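Local coordinates for protein probable dehydrogenase (Bordetella bronchiseptica, PDB 3MOI) that is a probable NAD(P)-dependent dehydrogenase of the GFO/IDH/MocA oxidoreductase family, its natural substrate not established, at residues I70-P73 with E79-V82; S72-H77 with L97-D102; Q83-G88 with E109-A114. All coordinates share one frame; numbering follows the deposited sequence.

Contact 1 (I70-P73 with E79-V82); sequences IASP and EHVV
Ile70 and Ser72 reach from the end of strand 67-70 and the loop after it to His80 and Val81 on helix 77-86. The tight part is apolar. Ile70 has CG1 anti to its carbonyl carbon (chi1 -70°) and is extended beyond that, which carries CD1 forward until it lies 3.5 Å from CG2 of Val81; the two side chains meet at about a right angle. The same methyl rests on the helix backbone, with Ile70 CD1 3.8 Å from the carbonyl carbon of His80, while Ile70 CG2 sits beside CB of His80, 4.0 Å away. Ile91 and Val93 of the adjacent strand 90-93 also pack on Ile70, and Met107 and Val111 of helix 101-114 touch Val81, placing this end inside the domain.

This is the strand-loop-helix step of a Rossmann fold, here the fourth strand of the 3-2-1-4-5-6 parallel sheet giving way to the helix that packs against that sheet. Ser72 stands near the glycines of a GxGxxG pattern (Gly9, Gly11, Gly14), consistent with a place close to the dinucleotide site.

Beyond this apolar part the contact turns polar, with Ser72 still buried and His80 partly exposed. OG of Ser72, held between the backbone N and the carbonyl carbon (chi1 40°), meets ND1 of His80 in a short 2.6 Å hydrogen bond that either group could donate. The hydroxyl comes in at the imidazole edge, near the ring plane, and Ser72 CB lies in that plane as well, 3.3 Å from His80 CE1. One edge of the ring is thereby tied to the loop, which should restrain its rotation. On the solvent side Pro73 and Glu79 are exposed, and neither touches the opposite segment.

Contact 2 (S72-H77 with L97-D102); sequences SPHQFH and LTLSRD
A mixed contact between two loops, partly buried, pairs one direct hydrogen bond with one CH-pi packing and joins His74 and His77 to Leu97 and Leu99 where two successive crossovers of the Rossmann domain leave the parallel sheet. Residues 72-77 lead from strand 67-70 into helix 77-86; residues 97-102 follow the Glu-Lys-Pro sequence characteristic of the GFO/IDH/MocA family and lead into helix 101-114, whose start Ser100 caps. The buried half belongs to His77. Its ND1 donates to the carbonyl O of Leu97 (2.9 Å, 147° at the hydrogen), with the oxygen exactly in the imidazole plane but the nitrogen standing 45° out of the carbonyl plane. On the other side of the ring, NE2 makes a weak bond to O of Ser72, so both nitrogens fix the imidazole between the two loops. CA of His74 covers one face of this ring, 3.4 Å above its centre.

His74 builds the outer half. With CG between the backbone N and the carbonyl carbon (chi1 67°), its imidazole turns toward Leu99, whose CD1 lies over one face in a CH-pi contact 4.2 Å from the centroid, offset toward the rim. CD2 of Leu99 comes closer still, 3.3 Å from CE1 of His74. NE2 of His74 is hydrogen-bonded to O of Lys170, while a water in the ring plane, 3.1 Å from His74 ND1, accepts the backbone N-H of Leu99.

Contact 3 (Q83-G88 with E109-A114); sequences QASEQG and EAVERA
Two neighbouring helices of the Rossmann domain, 77-86 and 101-114, pack together near their C-terminal ends, where Ser85 meets Ala110, Val111 and Ala114. Small residues let the backbones come close: the CA atoms of Ser85 and Val111 are only 5.6 Å apart. CB of Ser85 points into the interface and lies 3.8 Å from the carbonyl O of Ala110 and 4.0 Å from CB of Ala114. Its hydroxyl, beside the backbone N and anti to the carbonyl carbon (chi1 -66°), brushes CG2 of Val111 at 3.6 Å. That buried OG is satisfied within its own helix, by a hydrogen bond to O of Val81, and so can sit against a methyl group. CB of Ala114 is placed against O of Ser85; the 3.0 Å between them is doubtful. The same oxygen accepts N-H of Gly88, which ends the helix with positive phi in a Schellman motif. At the exposed margin, Glu86 and Arg113 carry opposite charges without touching. Ile91 of the intervening strand 90-93 also touches Ser85. Helices side by side, each following a parallel strand, are typical of consecutive beta-alpha-beta crossovers in a Rossmann fold.

Contacts 1 and 3 are largely buried and share helix 77-86: contact 1 holds its first turn to the strand and loop before it, contact 3 its last turns to helix 101-114. They join directly, Val82 CG2 lying 3.9 Å from Ala110 CB. Contact 2, partly buried, links the loops leading into these same two helices and overlaps contact 1 at Ser72 and Pro73, Ser72 gripping His80 by its hydroxyl and His77, weakly, by its carbonyl. Chemistry follows position: imidazoles, carbonyls, a water and a leucine over a ring face at the loop end, a mixed apolar and serine-histidine pairing in contact 1, and small side chains against backbone in contact 3.

Contact 1 (I70-P73 with E79-V82)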
ATOM      1  N   ILE A  70      14.709  -0.919 -30.355  1.00 34.65           N
ATOM      2  CA  ILE A  70      13.445  -0.774 -31.076  1.00 34.13           C
ATOM      3  C   ILE A  70      12.505   0.029 -30.203  1.00 33.69           C
ATOM      4  O   ILE A  70      12.061  -0.497 -29.208  1.00 33.75           O
ATOM      5  CB  ILE A  70      12.779  -2.166 -31.357  1.00 34.24           C
ATOM      6  CG1 ILE A  70      13.606  -2.950 -32.403  1.00 32.87           C
ATOM      7  CG2 ILE A  70      11.336  -1.998 -31.831  1.00 31.75           C
ATOM      8  CD1 ILE A  70      13.152  -4.413 -32.570  1.00 29.20           C
ATOM      9  N   ALA A  71      12.272   1.302 -30.551  1.00 33.01           N
ATOM     10  CA  ALA A  71      11.434   2.183 -29.784  1.00 32.37           C
ATOM     11  C   ALA A  71      10.313   2.717 -30.645  1.00 31.95           C
ATOM     12  O   ALA A  71       9.832   3.824 -30.414  1.00 30.73           O
ATOM     13  CB  ALA A  71      12.247   3.356 -29.208  1.00 32.06           C
ATOM     14  N   SER A  72       9.880   1.920 -31.608  1.00 31.62           N
ATOM     15  CA  SER A  72       8.756   2.302 -32.449  1.00 32.38           C
ATOM     16  C   SER A  72       7.467   2.171 -31.682  1.00 32.34           C
ATOM     17  O   SER A  72       7.428   1.506 -30.689  1.00 33.14           O
ATOM     18  CB  SER A  72       8.702   1.399 -33.664  1.00 32.66           C
ATOM     19  OG  SER A  72       8.997   0.086 -33.300  1.00 34.71           O
ATOM     20  N   PRO A  73       6.383   2.781 -32.157  1.00 33.14           N
ATOM     21  CA  PRO A  73       5.063   2.519 -31.492  1.00 33.04           C
ATOM     22  C   PRO A  73       4.759   1.016 -31.390  1.00 34.12           C
ATOM     23  O   PRO A  73       5.005   0.293 -32.347  1.00 33.78           O
ATOM     24  CB  PRO A  73       4.062   3.175 -32.428  1.00 32.69           C
ATOM     25  CG  PRO A  73       4.898   4.100 -33.369  1.00 33.14           C
ATOM     26  CD  PRO A  73       6.254   3.493 -33.444  1.00 32.50           C
ATOM     27  N   GLU A  79       6.690  -6.886 -36.007  1.00 33.41           N
ATOM     28  CA  GLU A  79       7.403  -7.006 -37.276  1.00 34.80           C
ATOM     29  C   GLU A  79       8.824  -6.445 -37.166  1.00 33.20           C
ATOM     30  O   GLU A  79       9.710  -6.911 -37.830  1.00 31.48           O
ATOM     31  CB  GLU A  79       6.649  -6.322 -38.429  1.00 36.14           C
ATOM     32  CG  GLU A  79       6.590  -4.787 -38.295  1.00 39.62           C
ATOM     33  CD  GLU A  79       5.589  -4.139 -39.270  1.00 45.35           C
ATOM     34  OE1 GLU A  79       6.130  -3.650 -40.347  1.00 46.31           O
ATOM     35  OE2 GLU A  79       4.314  -4.138 -38.955  1.00 39.97           O
ATOM     36  N   HIS A  80       9.023  -5.453 -36.318  1.00 32.39           N
ATOM     37  CA  HIS A  80      10.372  -4.903 -36.166  1.00 32.81           C
ATOM     38  C   HIS A  80      11.280  -5.974 -35.528  1.00 31.57           C
ATOM     39  O   HIS A  80      12.412  -6.182 -35.928  1.00 31.19           O
ATOM     40  CB  HIS A  80      10.367  -3.583 -35.354  1.00 33.47           C
ATOM     41  CG  HIS A  80      10.021  -2.351 -36.141  1.00 33.60           C
ATOM     42  ND1 HIS A  80       9.725  -1.140 -35.529  1.00 35.78           N
ATOM     43  CD2 HIS A  80       9.964  -2.124 -37.480  1.00 34.15           C
ATOM     44  CE1 HIS A  80       9.496  -0.226 -36.463  1.00 37.73           C
ATOM     45  NE2 HIS A  80       9.632  -0.797 -37.655  1.00 37.07           N
ATOM     46  N   VAL A  81      10.735  -6.725 -34.586  1.00 30.68           N
ATOM     47  CA  VAL A  81      11.508  -7.759 -33.928  1.00 29.14           C
ATOM     48  C   VAL A  81      11.790  -8.929 -34.849  1.00 30.59           C
ATOM     49  O   VAL A  81      12.928  -9.444 -34.905  1.00 31.61           O
ATOM     50  CB  VAL A  81      10.830  -8.187 -32.627  1.00 29.00           C
ATOM     51  CG1 VAL A  81      11.227  -9.612 -32.254  1.00 23.78           C
ATOM     52  CG2 VAL A  81      11.167  -7.144 -31.509  1.00 25.45           C
ATOM     53  N   VAL A  82      10.787  -9.367 -35.591  1.00 31.07           N
ATOM     54  CA  VAL A  82      11.033 -10.400 -36.571  1.00 31.49           C
ATOM     55  C   VAL A  82      12.051  -9.968 -37.593  1.00 32.69           C
ATOM     56  O   VAL A  82      12.942 -10.706 -37.968  1.00 33.78           O
ATOM     57  CB  VAL A  82       9.742 -10.789 -37.267  1.00 32.41           C
ATOM     58  CG1 VAL A  82      10.031 -11.690 -38.482  1.00 29.38           C
ATOM     59  CG2 VAL A  82       8.813 -11.442 -36.198  1.00 30.10           C
TER

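Contact 2 (S72-H77 with L97-D102)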
ATOM      1  N   SER A  72       9.880   1.920 -31.608  1.00 31.62           N
ATOM      2  CA  SER A  72       8.756   2.302 -32.449  1.00 32.38           C
ATOM      3  C   SER A  72       7.467   2.171 -31.682  1.00 32.34           C
ATOM      4  O   SER A  72       7.428   1.506 -30.689  1.00 33.14           O
ATOM      5  CB  SER A  72       8.702   1.399 -33.664  1.00 32.66           C
ATOM      6  OG  SER A  72       8.997   0.086 -33.300  1.00 34.71           O
ATOM      7  N   PRO A  73       6.383   2.781 -32.157  1.00 33.14           N
ATOM      8  CA  PRO A  73       5.063   2.519 -31.492  1.00 33.04           C
ATOM      9  C   PRO A  73       4.759   1.016 -31.390  1.00 34.12           C
ATOM     10  O   PRO A  73       5.005   0.293 -32.347  1.00 33.78           O
ATOM     11  CB  PRO A  73       4.062   3.175 -32.428  1.00 32.69           C
ATOM     12  CG  PRO A  73       4.898   4.100 -33.369  1.00 33.14           C
ATOM     13  CD  PRO A  73       6.254   3.493 -33.444  1.00 32.50           C
ATOM     14  N   HIS A  74       4.178   0.565 -30.280  1.00 34.76           N
ATOM     15  CA  HIS A  74       4.052  -0.854 -30.016  1.00 35.79           C
ATOM     16  C   HIS A  74       3.444  -1.710 -31.100  1.00 36.43           C
ATOM     17  O   HIS A  74       3.786  -2.883 -31.222  1.00 38.85           O
ATOM     18  CB  HIS A  74       3.282  -1.094 -28.723  1.00 36.26           C
ATOM     19  CG  HIS A  74       1.850  -0.693 -28.795  1.00 36.68           C
ATOM     20  ND1 HIS A  74       0.882  -1.511 -29.334  1.00 37.32           N
ATOM     21  CD2 HIS A  74       1.220   0.440 -28.397  1.00 37.62           C
ATOM     22  CE1 HIS A  74      -0.281  -0.880 -29.311  1.00 38.73           C
ATOM     23  NE2 HIS A  74      -0.104   0.300 -28.736  1.00 41.22           N
ATOM     24  N   GLN A  75       2.531  -1.155 -31.863  1.00 36.94           N
ATOM     25  CA  GLN A  75       1.870  -1.832 -33.005  1.00 37.58           C
ATOM     26  C   GLN A  75       2.866  -2.322 -34.053  1.00 35.94           C
ATOM     27  O   GLN A  75       2.550  -3.151 -34.888  1.00 34.92           O
ATOM     28  CB  GLN A  75       0.874  -0.848 -33.704  1.00 38.63           C
ATOM     29  CG  GLN A  75       0.993   0.678 -33.196  1.00 42.55           C
ATOM     30  CD  GLN A  75       0.435   1.651 -34.220  1.00 50.25           C
ATOM     31  OE1 GLN A  75      -0.003   1.221 -35.289  1.00 54.63           O
ATOM     32  NE2 GLN A  75       0.443   2.973 -33.909  1.00 52.08           N
ATOM     33  N   PHE A  76       4.042  -1.723 -34.055  1.00 35.31           N
ATOM     34  CA  PHE A  76       5.111  -2.095 -34.967  1.00 35.19           C
ATOM     35  C   PHE A  76       6.137  -3.027 -34.356  1.00 34.32           C
ATOM     36  O   PHE A  76       7.024  -3.478 -35.049  1.00 35.10           O
ATOM     37  CB  PHE A  76       5.809  -0.840 -35.484  1.00 35.76           C
ATOM     38  CG  PHE A  76       4.953  -0.020 -36.378  1.00 38.12           C
ATOM     39  CD1 PHE A  76       4.729  -0.420 -37.680  1.00 42.94           C
ATOM     40  CD2 PHE A  76       4.324   1.121 -35.909  1.00 39.57           C
ATOM     41  CE1 PHE A  76       3.897   0.330 -38.525  1.00 44.58           C
ATOM     42  CE2 PHE A  76       3.488   1.851 -36.704  1.00 39.69           C
ATOM     43  CZ  PHE A  76       3.281   1.471 -38.033  1.00 42.33           C
ATOM     44  N   HIS A  77       6.043  -3.337 -33.064  1.00 33.97           N
ATOM     45  CA  HIS A  77       7.101  -4.131 -32.426  1.00 32.97           C
ATOM     46  C   HIS A  77       7.261  -5.524 -32.988  1.00 32.71           C
ATOM     47  O   HIS A  77       8.365  -5.964 -33.241  1.00 34.27           O
ATOM     48  CB  HIS A  77       6.879  -4.237 -30.962  1.00 33.05           C
ATOM     49  CG  HIS A  77       7.112  -2.971 -30.223  1.00 30.86           C
ATOM     50  ND1 HIS A  77       6.789  -2.831 -28.894  1.00 29.32           N
ATOM     51  CD2 HIS A  77       7.655  -1.801 -30.601  1.00 32.48           C
ATOM     52  CE1 HIS A  77       7.126  -1.619 -28.491  1.00 33.10           C
ATOM     53  NE2 HIS A  77       7.638  -0.968 -29.508  1.00 32.36           N
ATOM     54  N   LEU A  97       5.740  -4.625 -24.886  1.00 40.79           N
ATOM     55  CA  LEU A  97       6.225  -5.622 -25.867  1.00 40.42           C
ATOM     56  C   LEU A  97       5.255  -5.680 -27.056  1.00 40.18           C
ATOM     57  O   LEU A  97       5.657  -5.391 -28.192  1.00 41.18           O
ATOM     58  CB  LEU A  97       6.288  -7.024 -25.247  1.00 40.06           C
ATOM     59  CG  LEU A  97       7.412  -8.024 -25.516  1.00 40.93           C
ATOM     60  CD1 LEU A  97       6.880  -9.441 -25.693  1.00 41.18           C
ATOM     61  CD2 LEU A  97       8.353  -7.651 -26.643  1.00 43.20           C
ATOM     62  N   THR A  98       4.004  -6.081 -26.773  1.00 38.85           N
ATOM     63  CA  THR A  98       2.929  -6.192 -27.715  1.00 38.64           C
ATOM     64  C   THR A  98       1.695  -6.230 -26.850  1.00 38.69           C
ATOM     65  O   THR A  98       1.790  -6.554 -25.661  1.00 37.10           O
ATOM     66  CB  THR A  98       2.740  -7.574 -28.317  1.00 39.64           C
ATOM     67  OG1 THR A  98       3.767  -8.492 -27.896  1.00 44.30           O
ATOM     68  CG2 THR A  98       2.523  -7.515 -29.737  1.00 35.57           C
ATOM     69  N   LEU A  99       0.534  -6.064 -27.497  1.00 37.84           N
ATOM     70  CA  LEU A  99      -0.757  -6.234 -26.870  1.00 37.66           C
ATOM     71  C   LEU A  99      -1.313  -7.634 -27.130  1.00 36.36           C
ATOM     72  O   LEU A  99      -2.296  -8.036 -26.507  1.00 35.53           O
ATOM     73  CB  LEU A  99      -1.739  -5.241 -27.460  1.00 39.03           C
ATOM     74  CG  LEU A  99      -1.959  -3.835 -26.881  1.00 42.30           C
ATOM     75  CD1 LEU A  99      -0.730  -3.266 -26.191  1.00 40.72           C
ATOM     76  CD2 LEU A  99      -2.546  -2.914 -28.002  1.00 43.15           C
ATOM     77  N   SER A 100      -0.666  -8.384 -28.000  1.00 34.67           N
ATOM     78  CA  SER A 100      -1.247  -9.612 -28.525  1.00 34.91           C
ATOM     79  C   SER A 100      -0.420 -10.922 -28.199  1.00 34.87           C
ATOM     80  O   SER A 100       0.717 -11.064 -28.587  1.00 34.71           O
ATOM     81  CB  SER A 100      -1.392  -9.416 -30.028  1.00 33.32           C
ATOM     82  OG  SER A 100      -1.183 -10.608 -30.721  1.00 34.18           O
ATOM     83  N   ARG A 101      -1.020 -11.890 -27.543  1.00 34.39           N
ATOM     84  CA  ARG A 101      -0.320 -13.113 -27.296  1.00 34.81           C
ATOM     85  C   ARG A 101       0.251 -13.798 -28.541  1.00 34.49           C
ATOM     86  O   ARG A 101       1.380 -14.310 -28.511  1.00 34.08           O
ATOM     87  CB  ARG A 101      -1.246 -14.044 -26.580  1.00 36.27           C
ATOM     88  CG  ARG A 101      -1.620 -13.585 -25.114  1.00 41.13           C
ATOM     89  CD  ARG A 101      -2.859 -14.267 -24.599  1.00 51.01           C
ATOM     90  NE  ARG A 101      -2.516 -15.250 -23.560  1.00 60.17           N
ATOM     91  CZ  ARG A 101      -2.257 -16.555 -23.737  1.00 64.08           C
ATOM     92  NH1 ARG A 101      -2.293 -17.104 -24.956  1.00 64.68           N
ATOM     93  NH2 ARG A 101      -1.946 -17.318 -22.662  1.00 64.21           N
ATOM     94  N   ASP A 102      -0.504 -13.820 -29.627  1.00 33.96           N
ATOM     95  CA  ASP A 102      -0.034 -14.394 -30.866  1.00 33.88           C
ATOM     96  C   ASP A 102       1.215 -13.672 -31.360  1.00 32.76           C
ATOM     97  O   ASP A 102       2.186 -14.300 -31.837  1.00 31.57           O
ATOM     98  CB  ASP A 102      -1.097 -14.271 -31.967  1.00 34.35           C
ATOM     99  CG  ASP A 102      -2.325 -15.125 -31.728  1.00 39.46           C
ATOM    100  OD1 ASP A 102      -2.244 -16.222 -31.108  1.00 42.65           O
ATOM    101  OD2 ASP A 102      -3.411 -14.712 -32.238  1.00 47.37           O
TER
HETATM  102  O   HOH W   1       0.439  -4.411 -30.226  1.00 45.63           O

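Contact 3 (Q83-G88 with E109-A114)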
ATOM      1  N   GLN A  83      11.942  -8.755 -38.054  1.00 33.97           N
ATOM      2  CA  GLN A  83      12.847  -8.323 -39.082  1.00 35.04           C
ATOM      3  C   GLN A  83      14.286  -8.302 -38.560  1.00 35.14           C
ATOM      4  O   GLN A  83      15.199  -8.801 -39.238  1.00 35.90           O
ATOM      5  CB  GLN A  83      12.493  -6.929 -39.566  1.00 35.43           C
ATOM      6  CG  GLN A  83      11.474  -6.839 -40.614  1.00 37.37           C
ATOM      7  CD  GLN A  83      11.130  -5.396 -40.852  1.00 40.15           C
ATOM      8  OE1 GLN A  83      11.778  -4.731 -41.626  1.00 47.50           O
ATOM      9  NE2 GLN A  83      10.156  -4.894 -40.148  1.00 41.72           N
ATOM     10  N   ALA A  84      14.507  -7.737 -37.377  1.00 34.63           N
ATOM     11  CA  ALA A  84      15.880  -7.699 -36.853  1.00 34.31           C
ATOM     12  C   ALA A  84      16.422  -9.104 -36.634  1.00 34.14           C
ATOM     13  O   ALA A  84      17.564  -9.386 -36.976  1.00 32.84           O
ATOM     14  CB  ALA A  84      15.965  -6.908 -35.581  1.00 34.04           C
ATOM     15  N   SER A  85      15.582  -9.986 -36.092  1.00 34.39           N
ATOM     16  CA  SER A  85      16.001 -11.363 -35.844  1.00 35.35           C
ATOM     17  C   SER A  85      16.453 -12.045 -37.089  1.00 36.17           C
ATOM     18  O   SER A  85      17.401 -12.827 -37.039  1.00 36.96           O
ATOM     19  CB  SER A  85      14.845 -12.199 -35.357  1.00 35.06           C
ATOM     20  OG  SER A  85      14.427 -11.770 -34.119  1.00 37.10           O
ATOM     21  N   GLU A  86      15.735 -11.795 -38.190  1.00 36.91           N
ATOM     22  CA  GLU A  86      16.041 -12.454 -39.468  1.00 38.65           C
ATOM     23  C   GLU A  86      17.398 -11.957 -40.019  1.00 37.37           C
ATOM     24  O   GLU A  86      18.038 -12.691 -40.733  1.00 36.50           O
ATOM     25  CB  GLU A  86      14.854 -12.389 -40.481  1.00 39.21           C
ATOM     26  CG  GLU A  86      13.657 -13.170 -39.873  1.00 44.65           C
ATOM     27  CD  GLU A  86      12.421 -13.420 -40.770  1.00 52.88           C
ATOM     28  OE1 GLU A  86      12.169 -12.651 -41.770  1.00 53.00           O
ATOM     29  OE2 GLU A  86      11.686 -14.392 -40.377  1.00 54.38           O
ATOM     30  N   GLN A  87      17.850 -10.773 -39.596  1.00 36.41           N
ATOM     31  CA  GLN A  87      19.201 -10.351 -39.902  1.00 36.67           C
ATOM     32  C   GLN A  87      20.294 -10.821 -38.923  1.00 36.07           C
ATOM     33  O   GLN A  87      21.453 -10.459 -39.121  1.00 36.16           O
ATOM     34  CB  GLN A  87      19.282  -8.847 -40.037  1.00 36.18           C
ATOM     35  CG  GLN A  87      18.471  -8.260 -41.165  1.00 38.83           C
ATOM     36  CD  GLN A  87      18.863  -8.839 -42.544  1.00 41.50           C
ATOM     37  OE1 GLN A  87      20.050  -8.779 -42.958  1.00 47.26           O
ATOM     38  NE2 GLN A  87      17.876  -9.381 -43.252  1.00 34.49           N
ATOM     39  N   GLY A  88      19.961 -11.615 -37.906  1.00 35.06           N
ATOM     40  CA  GLY A  88      20.949 -11.951 -36.832  1.00 34.42           C
ATOM     41  C   GLY A  88      21.411 -10.756 -35.952  1.00 35.27           C
ATOM     42  O   GLY A  88      22.581 -10.688 -35.525  1.00 36.05           O
ATOM     43  N   GLU A 109       9.404 -17.020 -31.355  1.00 33.42           N
ATOM     44  CA  GLU A 109       9.800 -18.040 -32.286  1.00 33.62           C
ATOM     45  C   GLU A 109      10.901 -17.502 -33.206  1.00 31.65           C
ATOM     46  O   GLU A 109      11.927 -18.146 -33.423  1.00 29.98           O
ATOM     47  CB  GLU A 109       8.563 -18.599 -32.989  1.00 34.52           C
ATOM     48  CG  GLU A 109       7.587 -19.302 -31.991  1.00 40.08           C
ATOM     49  CD  GLU A 109       6.158 -19.678 -32.537  1.00 47.61           C
ATOM     50  OE1 GLU A 109       5.686 -19.121 -33.564  1.00 51.31           O
ATOM     51  OE2 GLU A 109       5.494 -20.557 -31.910  1.00 51.81           O
ATOM     52  N   ALA A 110      10.748 -16.258 -33.618  1.00 30.71           N
ATOM     53  CA  ALA A 110      11.760 -15.619 -34.460  1.00 30.21           C
ATOM     54  C   ALA A 110      13.099 -15.441 -33.722  1.00 29.63           C
ATOM     55  O   ALA A 110      14.168 -15.745 -34.259  1.00 30.10           O
ATOM     56  CB  ALA A 110      11.253 -14.274 -34.971  1.00 29.66           C
ATOM     57  N   VAL A 111      13.045 -14.967 -32.494  1.00 29.10           N
ATOM     58  CA  VAL A 111      14.266 -14.722 -31.729  1.00 29.14           C
ATOM     59  C   VAL A 111      14.967 -16.024 -31.479  1.00 29.84           C
ATOM     60  O   VAL A 111      16.170 -16.104 -31.706  1.00 31.27           O
ATOM     61  CB  VAL A 111      13.957 -13.956 -30.399  1.00 29.73           C
ATOM     62  CG1 VAL A 111      15.044 -14.113 -29.393  1.00 27.51           C
ATOM     63  CG2 VAL A 111      13.642 -12.484 -30.725  1.00 26.78           C
ATOM     64  N   GLU A 112      14.227 -17.056 -31.091  1.00 30.27           N
ATOM     65  CA  GLU A 112      14.829 -18.345 -30.731  1.00 31.13           C
ATOM     66  C   GLU A 112      15.418 -19.030 -31.931  1.00 33.04           C
ATOM     67  O   GLU A 112      16.545 -19.447 -31.873  1.00 35.86           O
ATOM     68  CB  GLU A 112      13.844 -19.252 -29.952  1.00 30.42           C
ATOM     69  CG  GLU A 112      13.583 -18.652 -28.596  1.00 32.08           C
ATOM     70  CD  GLU A 112      12.580 -19.384 -27.690  1.00 33.82           C
ATOM     71  OE1 GLU A 112      11.873 -20.324 -28.100  1.00 35.11           O
ATOM     72  OE2 GLU A 112      12.479 -18.952 -26.524  1.00 32.28           O
ATOM     73  N   ARG A 113      14.700 -19.095 -33.038  1.00 34.46           N
ATOM     74  CA  ARG A 113      15.218 -19.652 -34.279  1.00 35.51           C
ATOM     75  C   ARG A 113      16.388 -18.857 -34.832  1.00 33.75           C
ATOM     76  O   ARG A 113      17.293 -19.381 -35.432  1.00 33.51           O
ATOM     77  CB  ARG A 113      14.044 -19.699 -35.304  1.00 37.21           C
ATOM     78  CG  ARG A 113      14.354 -20.128 -36.827  1.00 43.16           C
ATOM     79  CD  ARG A 113      13.066 -19.873 -37.817  1.00 48.24           C
ATOM     80  NE  ARG A 113      11.800 -20.185 -37.076  1.00 52.69           N
ATOM     81  CZ  ARG A 113      10.777 -19.349 -36.789  1.00 54.39           C
ATOM     82  NH1 ARG A 113      10.731 -18.071 -37.212  1.00 54.83           N
ATOM     83  NH2 ARG A 113       9.751 -19.817 -36.067  1.00 54.14           N
ATOM     84  N   ALA A 114      16.400 -17.569 -34.660  1.00 32.92           N
ATOM     85  CA  ALA A 114      17.590 -16.867 -35.095  1.00 33.05           C
ATOM     86  C   ALA A 114      18.815 -17.040 -34.135  1.00 33.54           C
ATOM     87  O   ALA A 114      19.951 -16.805 -34.549  1.00 34.74           O
ATOM     88  CB  ALA A 114      17.304 -15.357 -35.344  1.00 32.11           C
TER